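Long-range contacts in N-acetylmuramoyl-l-alanine amidase AMID (Escherichia coli, PDB 2WKX), which hydrolyses the bond between N-acetylmuramoyl and L-amino acid residues in cell-wall glycopeptides, using one catalytic zinc ion per subunit: residues V31-Y36 with D98-I103; H35-D40 with E104-G109. All blocks are in the same frame, centred on the assembly; numbering follows the deposited sequence.

Contact 1 (V31-Y36 with D98-I103); sequences VLVIHY and DTSIGI. With ZN (zinc ion), chain B.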
loop_
_atom_site.group_PDB
_atom_site.type_symbol
_atom_site.label_atom_id
_atom_site.label_comp_id
_atom_site.label_asym_id
_atom_site.label_seq_id
_atom_site.Cartn_x
_atom_site.Cartn_y
_atom_site.Cartn_z
ATOM N N VAL A 31 5.322 -7.913 -2.824
ATOM C CA VAL A 31 6.767 -7.693 -3.007
ATOM C C VAL A 31 7.509 -8.400 -1.878
ATOM O O VAL A 31 7.031 -8.440 -0.736
ATOM C CB VAL A 31 7.123 -6.175 -3.035
ATOM C CG1 VAL A 31 8.649 -5.950 -3.060
ATOM C CG2 VAL A 31 6.420 -5.471 -4.241
ATOM N N LEU A 32 8.654 -8.992 -2.224
ATOM C CA LEU A 32 9.534 -9.602 -1.230
ATOM C C LEU A 32 10.850 -8.836 -1.283
ATOM O O LEU A 32 11.506 -8.804 -2.340
ATOM C CB LEU A 32 9.794 -11.075 -1.582
ATOM C CG LEU A 32 10.687 -11.915 -0.642
ATOM C CD1 LEU A 32 10.152 -11.897 0.818
ATOM C CD2 LEU A 32 10.800 -13.374 -1.172
ATOM N N VAL A 33 11.236 -8.236 -0.155
ATOM C CA VAL A 33 12.437 -7.370 -0.134
ATOM C C VAL A 33 13.550 -8.088 0.622
ATOM O O VAL A 33 13.350 -8.582 1.766
ATOM C CB VAL A 33 12.174 -5.979 0.508
ATOM C CG1 VAL A 33 13.444 -5.095 0.406
ATOM C CG2 VAL A 33 10.928 -5.259 -0.127
ATOM N N ILE A 34 14.731 -8.131 0.001
ATOM C CA ILE A 34 15.918 -8.751 0.608
ATOM C C ILE A 34 16.866 -7.657 1.134
ATOM O O ILE A 34 17.164 -6.667 0.419
ATOM C CB ILE A 34 16.678 -9.699 -0.401
ATOM C CG1 ILE A 34 15.715 -10.659 -1.112
ATOM C CG2 ILE A 34 17.873 -10.439 0.279
ATOM C CD1 ILE A 34 14.918 -11.633 -0.152
ATOM N N HIS A 35 17.317 -7.857 2.365
ATOM C CA HIS A 35 18.192 -6.930 3.090
ATOM C C HIS A 35 19.436 -7.656 3.608
ATOM O O HIS A 35 19.442 -8.890 3.761
ATOM C CB HIS A 35 17.483 -6.372 4.351
ATOM C CG HIS A 35 16.179 -5.681 4.095
ATOM N ND1 HIS A 35 16.094 -4.315 3.920
ATOM C CD2 HIS A 35 14.905 -6.154 4.039
ATOM C CE1 HIS A 35 14.828 -3.981 3.722
ATOM N NE2 HIS A 35 14.084 -5.074 3.811
ATOM N N TYR A 36 20.490 -6.895 3.900
ATOM C CA TYR A 36 21.481 -7.372 4.877
ATOM C C TYR A 36 21.404 -6.539 6.158
ATOM O O TYR A 36 20.947 -5.376 6.155
ATOM C CB TYR A 36 22.930 -7.463 4.338
ATOM C CG TYR A 36 23.533 -6.213 3.698
ATOM C CD1 TYR A 36 23.635 -4.998 4.390
ATOM C CD2 TYR A 36 24.052 -6.276 2.399
ATOM C CE1 TYR A 36 24.204 -3.851 3.792
ATOM C CE2 TYR A 36 24.640 -5.140 1.790
ATOM C CZ TYR A 36 24.702 -3.934 2.495
ATOM O OH TYR A 36 25.237 -2.811 1.902
ATOM N N ASP A 98 3.895 -1.488 3.314
ATOM C CA ASP A 98 2.454 -1.805 3.332
ATOM C C ASP A 98 2.167 -3.115 2.580
ATOM O O ASP A 98 1.280 -3.869 2.977
ATOM C CB ASP A 98 1.648 -0.676 2.675
ATOM C CG ASP A 98 1.652 0.620 3.489
ATOM O OD1 ASP A 98 2.175 0.627 4.632
ATOM O OD2 ASP A 98 1.109 1.616 2.976
ATOM N N THR A 99 2.899 -3.346 1.492
ATOM C CA THR A 99 2.620 -4.434 0.533
ATOM C C THR A 99 3.802 -5.405 0.390
ATOM O O THR A 99 3.866 -6.172 -0.576
ATOM C CB THR A 99 2.254 -3.879 -0.873
ATOM O OG1 THR A 99 3.300 -3.002 -1.334
ATOM C CG2 THR A 99 0.907 -3.123 -0.810
ATOM N N SER A 100 4.722 -5.386 1.348
ATOM C CA SER A 100 5.865 -6.319 1.261
ATOM C C SER A 100 6.081 -7.196 2.483
ATOM O O SER A 100 5.580 -6.907 3.582
ATOM C CB SER A 100 7.182 -5.587 0.963
ATOM O OG SER A 100 7.562 -4.765 2.074
ATOM N N ILE A 101 6.856 -8.253 2.253
ATOM C CA ILE A 101 7.506 -9.027 3.315
ATOM C C ILE A 101 9.010 -8.700 3.255
ATOM O O ILE A 101 9.604 -8.601 2.165
ATOM C CB ILE A 101 7.227 -10.548 3.157
ATOM C CG1 ILE A 101 5.754 -10.851 3.538
ATOM C CG2 ILE A 101 8.212 -11.383 4.005
ATOM C CD1 ILE A 101 5.340 -12.278 3.263
ATOM N N GLY A 102 9.628 -8.507 4.420
ATOM C CA GLY A 102 11.038 -8.129 4.472
ATOM C C GLY A 102 11.823 -9.287 5.090
ATOM O O GLY A 102 11.470 -9.761 6.190
ATOM N N ILE A 103 12.861 -9.738 4.379
ATOM C CA ILE A 103 13.790 -10.775 4.889
ATOM C C ILE A 103 15.156 -10.127 5.159
ATOM O O ILE A 103 15.769 -9.553 4.245
ATOM C CB ILE A 103 13.946 -11.998 3.943
ATOM C CG1 ILE A 103 12.616 -12.766 3.823
ATOM C CG2 ILE A 103 15.070 -12.948 4.473
ATOM C CD1 ILE A 103 12.647 -13.915 2.760
HETATM ZN ZN ZN B . 17.723 -2.937 3.872
#

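Contact 2 (H35-D40 with E104-G109); sequences HYTADD and ELENRG. With ZN (zinc ion), chain B.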
loop_
_atom_site.group_PDB
_atom_site.type_symbol
_atom_site.label_atom_id
_atom_site.label_comp_id
_atom_site.label_asym_id
_atom_site.label_seq_id
_atom_site.Cartn_x
_atom_site.Cartn_y
_atom_site.Cartn_z
ATOM N N HIS A 35 17.317 -7.857 2.365
ATOM C CA HIS A 35 18.192 -6.930 3.090
ATOM C C HIS A 35 19.436 -7.656 3.608
ATOM O O HIS A 35 19.442 -8.890 3.761
ATOM C CB HIS A 35 17.483 -6.372 4.351
ATOM C CG HIS A 35 16.179 -5.681 4.095
ATOM N ND1 HIS A 35 16.094 -4.315 3.920
ATOM C CD2 HIS A 35 14.905 -6.154 4.039
ATOM C CE1 HIS A 35 14.828 -3.981 3.722
ATOM N NE2 HIS A 35 14.084 -5.074 3.811
ATOM N N TYR A 36 20.490 -6.895 3.900
ATOM C CA TYR A 36 21.481 -7.372 4.877
ATOM C C TYR A 36 21.404 -6.539 6.158
ATOM O O TYR A 36 20.947 -5.376 6.155
ATOM C CB TYR A 36 22.930 -7.463 4.338
ATOM C CG TYR A 36 23.533 -6.213 3.698
ATOM C CD1 TYR A 36 23.635 -4.998 4.390
ATOM C CD2 TYR A 36 24.052 -6.276 2.399
ATOM C CE1 TYR A 36 24.204 -3.851 3.792
ATOM C CE2 TYR A 36 24.640 -5.140 1.790
ATOM C CZ TYR A 36 24.702 -3.934 2.495
ATOM O OH TYR A 36 25.237 -2.811 1.902
ATOM N N THR A 37 21.850 -7.129 7.263
ATOM C CA THR A 37 21.721 -6.486 8.570
ATOM C C THR A 37 22.874 -5.526 8.861
ATOM O O THR A 37 22.741 -4.634 9.715
ATOM C CB THR A 37 21.713 -7.530 9.726
ATOM O OG1 THR A 37 22.934 -8.277 9.700
ATOM C CG2 THR A 37 20.523 -8.525 9.626
ATOM N N ALA A 38 24.005 -5.728 8.181
ATOM C CA ALA A 38 25.275 -5.042 8.520
ATOM C C ALA A 38 25.612 -5.162 10.026
ATOM O O ALA A 38 26.144 -4.219 10.630
ATOM C CB ALA A 38 25.216 -3.570 8.055
ATOM N N ASP A 39 25.317 -6.321 10.625
ATOM C CA ASP A 39 25.494 -6.529 12.068
ATOM C C ASP A 39 25.435 -8.018 12.415
ATOM O O ASP A 39 24.895 -8.811 11.646
ATOM C CB ASP A 39 24.409 -5.771 12.844
ATOM C CG ASP A 39 24.862 -5.315 14.235
ATOM O OD1 ASP A 39 25.964 -5.691 14.695
ATOM O OD2 ASP A 39 24.085 -4.573 14.879
ATOM N N ASP A 40 25.986 -8.394 13.569
ATOM C CA ASP A 40 25.987 -9.794 14.004
ATOM C C ASP A 40 24.570 -10.212 14.382
ATOM O O ASP A 40 23.665 -9.375 14.456
ATOM C CB ASP A 40 26.967 -10.014 15.165
ATOM C CG ASP A 40 26.592 -9.205 16.397
ATOM O OD1 ASP A 40 25.644 -9.571 17.115
ATOM O OD2 ASP A 40 27.265 -8.195 16.663
ATOM N N GLU A 104 15.609 -10.213 6.411
ATOM C CA GLU A 104 16.956 -9.739 6.769
ATOM C C GLU A 104 17.946 -10.910 6.784
ATOM O O GLU A 104 17.706 -11.949 7.445
ATOM C CB GLU A 104 16.955 -9.044 8.139
ATOM C CG GLU A 104 16.363 -7.620 8.115
ATOM C CD GLU A 104 17.386 -6.532 7.759
ATOM O OE1 GLU A 104 18.550 -6.839 7.437
ATOM O OE2 GLU A 104 17.033 -5.339 7.786
ATOM N N LEU A 105 19.043 -10.721 6.056
ATOM C CA LEU A 105 20.145 -11.671 6.033
ATOM C C LEU A 105 21.294 -11.158 6.891
ATOM O O LEU A 105 21.836 -10.084 6.632
ATOM C CB LEU A 105 20.610 -11.921 4.586
ATOM C CG LEU A 105 19.498 -12.341 3.601
ATOM C CD1 LEU A 105 20.111 -12.480 2.211
ATOM C CD2 LEU A 105 18.828 -13.657 4.032
ATOM N N GLU A 106 21.672 -11.917 7.926
ATOM C CA GLU A 106 22.868 -11.540 8.673
ATOM C C GLU A 106 24.077 -11.553 7.715
ATOM O O GLU A 106 24.470 -12.615 7.206
ATOM C CB GLU A 106 23.109 -12.503 9.846
ATOM C CG GLU A 106 24.369 -12.100 10.625
ATOM C CD GLU A 106 24.919 -13.226 11.490
ATOM O OE1 GLU A 106 25.999 -13.018 12.062
ATOM O OE2 GLU A 106 24.280 -14.290 11.576
ATOM N N ASN A 107 24.692 -10.386 7.523
ATOM C CA ASN A 107 25.822 -10.209 6.586
ATOM C C ASN A 107 26.385 -8.823 6.863
ATOM O O ASN A 107 25.618 -7.898 7.112
ATOM C CB ASN A 107 25.336 -10.359 5.135
ATOM C CG ASN A 107 26.434 -10.103 4.087
ATOM O OD1 ASN A 107 26.688 -8.956 3.718
ATOM N ND2 ASN A 107 27.055 -11.170 3.591
ATOM N N ARG A 108 27.710 -8.685 6.817
ATOM C CA ARG A 108 28.405 -7.437 7.157
ATOM C C ARG A 108 28.080 -6.258 6.209
ATOM O O ARG A 108 28.216 -5.077 6.577
ATOM C CB ARG A 108 29.919 -7.759 7.187
ATOM C CG ARG A 108 30.872 -6.605 7.350
ATOM C CD ARG A 108 32.329 -7.107 7.472
ATOM N NE ARG A 108 32.981 -7.570 6.233
ATOM C CZ ARG A 108 33.222 -8.848 5.938
ATOM N NH1 ARG A 108 33.832 -9.163 4.793
ATOM N NH2 ARG A 108 32.834 -9.819 6.782
ATOM N N GLY A 109 27.655 -6.565 4.987
ATOM C CA GLY A 109 27.481 -5.510 3.967
ATOM C C GLY A 109 28.821 -5.030 3.454
ATOM O O GLY A 109 29.716 -5.851 3.197
HETATM ZN ZN ZN B . 17.723 -2.937 3.872
HETATM O O HOH W 1 19.354 -3.684 7.866
#

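Contact 1 (V31-Y36 with D98-I103)
L32 reaches over strand 100-103 with one methyl: its CD1 touches I101 CG2 at 3.8 Å and I103 CD1 at the same distance. CG stands anti to the backbone N (chi1 -179°), and from there CD1 swings toward the neighbouring strand, where the L32 side chain crosses that of I103 at a slant. I34 adds a looser touch, CD1 to I103 CB. I101 and I103 turn this apolar face against helix 124-141, meeting I137 from both positions. On the reverse face V31 and V33 lie beside S100, and the V33 CG2 methyl meets S100 CB at 3.9 Å. S100 OG itself bonds to the carbonyl of L96, with H84 as a weak second partner. G102, with no side chain, leaves room for the H35 imidazole, whose edge its CA approaches. With CG turned away from the carbonyl carbon (chi1 -57°), the H35 ring folds back toward strand 100-105 and brings CD2 to 3.5 Å from I103 O, which lies in the ring plane. The same I103 O accepts from H35 N at 3.0 Å, while H35 ND1 binds the zinc ion at 2.1 Å and NE2 bonds to H84, fixing the ring's rotation from both nitrogens. H151 and D161 share the metal. Five backbone bonds join the segments, the straightest from I103 N to V33 O at 2.9 Å (178° at the hydrogen). Such parallel pairing, with a helix packed on one face and a zinc ligand rising from the other, belongs to the central mixed sheet of the amidase/PGRP fold.

Contact 2 (H35-D40 with E104-G109)
L105 O is approached by two groups of the facing segment: T37 N donates to it at 3.0 Å, and Y36 CA lies 3.2 Å away in a CA-H...O contact. One step back, L105 N bonds to H35 O, completing the parallel ladder. The E104 chain bends at CG (chi2 -87°), bringing its carboxylate beside the H35 CB, with OE1 at 3.3 Å and the carboxylate plane 22° from that of the imidazole. T37 CG2 meets OE1 as well. One water donates to both Y36 O and E104 OE2, tying the proton acceptor to the backbone of a substrate-binding residue. Beyond the strands, G109 CA lies over one face of the Y36 ring, 3.5 Å from its centroid, a CH-pi contact. Replacing Y36 by an alanine is likely to leave the G109 CA-H without the ring face it lies over and open a gap there. N107 OD1 takes the G109 N-H at 2.9 Å, an Asx turn that holds the glycine in place. Where these parallel strands end and pass into loops that stay side by side, the zinc ligand H35, the substrate-binding Y36 and T37, and E104 meet in the catalytic cleft of the zinc amidase.

Strand 31-36 opens both contacts. After it the chain turns through 37-40 into helix 41-48, runs out through strand 57-59 and the antiparallel strands 65-66 and 69-74, and returns as strand 100-105. Contact 1 closes that excursion with 61 residues between its segments, and contact 2 closes it with 63. Because the strands run parallel, the two loops cross rather than nest. Contact 2 continues the same ladder toward the C-terminal ends of both strands, and I34 CG2 against L105 CD1, 3.6 Å apart, joins the two. Contact 1 thus ties the buried middle of the sheet together, while contact 2 ties the loops beyond it; H35 and the zinc ion belong to both.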